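Haloacid dehalogenase domain protein hydrolase (Planctomyces limnophilus, PDB 4OVY) binds calcium and is probably a hydrolase of the haloacid dehalogenase superfamily, thought to act as a phosphatase. Local coordinates at residues 54-58 and 99-103. Residues are numbered along the deposited sequence; the frame is centred on the assembly and turned at random.
Sequences YVQLA and LTELT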
ATOM      1  N   TYR A  54     -19.873 -12.483  -8.821  1.00 21.49           N
ATOM      2  CA  TYR A  54     -18.685 -11.633  -8.813  1.00 21.01           C
ATOM      3  C   TYR A  54     -17.939 -11.896 -10.111  1.00 20.66           C
ATOM      4  O   TYR A  54     -17.815 -13.055 -10.535  1.00 21.46           O
ATOM      5  CB  TYR A  54     -17.787 -11.935  -7.602  1.00 22.31           C
ATOM      6  CG  TYR A  54     -18.476 -11.813  -6.250  1.00 22.61           C
ATOM      7  CD1 TYR A  54     -19.236 -10.688  -5.931  1.00 23.10           C
ATOM      8  CD2 TYR A  54     -18.353 -12.813  -5.282  1.00 24.17           C
ATOM      9  CE1 TYR A  54     -19.860 -10.568  -4.701  1.00 25.97           C
ATOM     10  CE2 TYR A  54     -18.971 -12.694  -4.044  1.00 25.59           C
ATOM     11  CZ  TYR A  54     -19.728 -11.568  -3.759  1.00 27.36           C
ATOM     12  OH  TYR A  54     -20.362 -11.432  -2.537  1.00 28.74           O
ATOM     13  N   VAL A  55     -17.457 -10.837 -10.759  1.00 20.16           N
ATOM     14  CA  VAL A  55     -16.799 -11.000 -12.050  1.00 20.53           C
ATOM     15  C   VAL A  55     -15.570 -11.907 -11.938  1.00 19.54           C
ATOM     16  O   VAL A  55     -15.304 -12.698 -12.841  1.00 19.72           O
ATOM     17  CB  VAL A  55     -16.407  -9.645 -12.682  1.00 21.42           C
ATOM     18  CG1 VAL A  55     -15.609  -9.855 -13.962  1.00 21.19           C
ATOM     19  CG2 VAL A  55     -17.659  -8.822 -12.979  1.00 21.69           C
ATOM     20  N   GLN A  56     -14.825 -11.802 -10.838  1.00 20.92           N
ATOM     21  CA  GLN A  56     -13.679 -12.683 -10.641  1.00 21.35           C
ATOM     22  C   GLN A  56     -14.096 -14.151 -10.520  1.00 20.83           C
ATOM     23  O   GLN A  56     -13.326 -15.030 -10.891  1.00 20.31           O
ATOM     24  CB  GLN A  56     -12.825 -12.267  -9.447  1.00 21.53           C
ATOM     25  CG  GLN A  56     -11.522 -13.051  -9.347  1.00 22.05           C
ATOM     26  CD  GLN A  56     -10.655 -12.616  -8.191  1.00 21.72           C
ATOM     27  OE1 GLN A  56     -10.802 -11.517  -7.672  1.00 24.95           O
ATOM     28  NE2 GLN A  56      -9.734 -13.477  -7.791  1.00 23.78           N
ATOM     29  N   LEU A  57     -15.295 -14.418 -10.009  1.00 21.18           N
ATOM     30  CA  LEU A  57     -15.796 -15.800  -9.969  1.00 22.45           C
ATOM     31  C   LEU A  57     -16.061 -16.313 -11.388  1.00 23.39           C
ATOM     32  O   LEU A  57     -15.724 -17.465 -11.707  1.00 20.41           O
ATOM     33  CB  LEU A  57     -17.028 -15.925  -9.066  1.00 24.32           C
ATOM     34  CG  LEU A  57     -17.541 -17.349  -8.812  1.00 25.00           C
ATOM     35  CD1 LEU A  57     -16.440 -18.267  -8.294  1.00 25.93           C
ATOM     36  CD2 LEU A  57     -18.719 -17.315  -7.849  1.00 28.94           C
ATOM     37  N   ALA A  58     -16.629 -15.459 -12.248  1.00 21.62           N
ATOM     38  CA  ALA A  58     -16.794 -15.795 -13.668  1.00 21.83           C
ATOM     39  C   ALA A  58     -15.438 -16.137 -14.306  1.00 21.40           C
ATOM     40  O   ALA A  58     -15.319 -17.115 -15.040  1.00 22.74           O
ATOM     41  CB  ALA A  58     -17.470 -14.655 -14.427  1.00 22.41           C
ATOM     42  N   LEU A  99     -12.885 -17.480  -2.954  1.00 21.74           N
ATOM     43  CA  LEU A  99     -12.555 -16.952  -4.275  1.00 21.81           C
ATOM     44  C   LEU A  99     -11.041 -16.771  -4.479  1.00 21.10           C
ATOM     45  O   LEU A  99     -10.494 -17.152  -5.519  1.00 21.53           O
ATOM     46  CB  LEU A  99     -13.293 -15.626  -4.488  1.00 22.14           C
ATOM     47  CG  LEU A  99     -12.979 -14.835  -5.757  1.00 24.75           C
ATOM     48  CD1 LEU A  99     -13.345 -15.643  -6.990  1.00 28.15           C
ATOM     49  CD2 LEU A  99     -13.729 -13.505  -5.727  1.00 26.63           C
ATOM     50  N   THR A 100     -10.361 -16.199  -3.490  1.00 21.19           N
ATOM     51  CA  THR A 100      -8.920 -16.035  -3.593  1.00 21.91           C
ATOM     52  C   THR A 100      -8.204 -17.394  -3.474  1.00 21.73           C
ATOM     53  O   THR A 100      -7.237 -17.628  -4.186  1.00 22.18           O
ATOM     54  CB  THR A 100      -8.385 -14.960  -2.619  1.00 25.13           C
ATOM     55  OG1 THR A 100      -8.747 -13.668  -3.119  1.00 31.12           O
ATOM     56  CG2 THR A 100      -6.867 -14.995  -2.502  1.00 24.71           C
ATOM     57  N   GLU A 101      -8.698 -18.299  -2.626  1.00 23.10           N
ATOM     58  CA  GLU A 101      -8.132 -19.654  -2.567  1.00 23.54           C
ATOM     59  C   GLU A 101      -8.258 -20.403  -3.900  1.00 23.03           C
ATOM     60  O   GLU A 101      -7.338 -21.114  -4.304  1.00 24.69           O
ATOM     61  CB  GLU A 101      -8.767 -20.476  -1.443  1.00 26.45           C
ATOM     62  CG  GLU A 101      -8.332 -20.019  -0.062  1.00 29.58           C
ATOM     63  CD  GLU A 101      -9.047 -20.736   1.069  1.00 32.54           C
ATOM     64  OE1 GLU A 101     -10.227 -21.110   0.916  1.00 36.30           O
ATOM     65  OE2 GLU A 101      -8.423 -20.904   2.128  1.00 40.23           O
ATOM     66  N   LEU A 102      -9.398 -20.249  -4.571  1.00 22.72           N
ATOM     67  CA  LEU A 102      -9.619 -20.893  -5.859  1.00 23.82           C
ATOM     68  C   LEU A 102      -8.653 -20.327  -6.904  1.00 23.99           C
ATOM     69  O   LEU A 102      -8.057 -21.075  -7.684  1.00 24.47           O
ATOM     70  CB  LEU A 102     -11.073 -20.713  -6.302  1.00 23.06           C
ATOM     71  CG  LEU A 102     -11.488 -21.254  -7.667  1.00 26.16           C
ATOM     72  CD1 LEU A 102     -11.204 -22.744  -7.761  1.00 27.71           C
ATOM     73  CD2 LEU A 102     -12.962 -20.974  -7.925  1.00 25.39           C
ATOM     74  N   THR A 103      -8.486 -19.006  -6.899  1.00 22.19           N
ATOM     75  CA  THR A 103      -7.568 -18.353  -7.820  1.00 23.97           C
ATOM     76  C   THR A 103      -6.116 -18.728  -7.492  1.00 24.40           C
ATOM     77  O   THR A 103      -5.314 -18.981  -8.394  1.00 24.31           O
ATOM     78  CB  THR A 103      -7.757 -16.820  -7.777  1.00 25.28           C
ATOM     79  OG1 THR A 103      -9.138 -16.504  -8.010  1.00 25.52           O
ATOM     80  CG2 THR A 103      -6.902 -16.145  -8.823  1.00 24.83           C
TER
HETATM   81  O   HOH W   1      -7.749 -13.510  -5.774  1.00 29.85           O
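Two helices at the position of the C1 cap of HAD proteins, inserted in the sequence between strands 38-41 and 156-161, which are neighbours in the parallel Rossmann-like core, meet here through the N-terminal turn of helix 55-67 and the middle of helix 95-106. Tyr54 holds the N-cap position: its O accepts from Ala58 N (3.2 Å), while its ring CD2 stays 4.7 Å from Leu99 CD2, with OH hydrogen-bonded to Gly275 N. Val55 turns away, its side chain touching Trp122 and Phe167. Gln56 carries the polar link. Its extended chain (chi1 and chi2 both t) brings CG to 3.9 Å from Leu99 CD1, and OE1 accepts from Gly164 N, consistent with an amide orientation that leaves NE2 as donor. Gln56 NE2 donates to Thr103 OG1 (3.1 Å, 146°), which donates to Leu99 O (2.9 Å), and a water bridges Gln56 NE2 and Thr100 OG1, 2.8 Å from each. Leu57 adds apolar packing: Leu99 CD1 lies 3.8 Å from its N and 4.2 Å from its CB. The Leu99 side chain is about 6 Å from that of the calcium ligand Asp44 and about 11 Å from the ion, near the metal site without taking part in it. Leu57 CD1 lies 4.4 Å from Leu102 CD2.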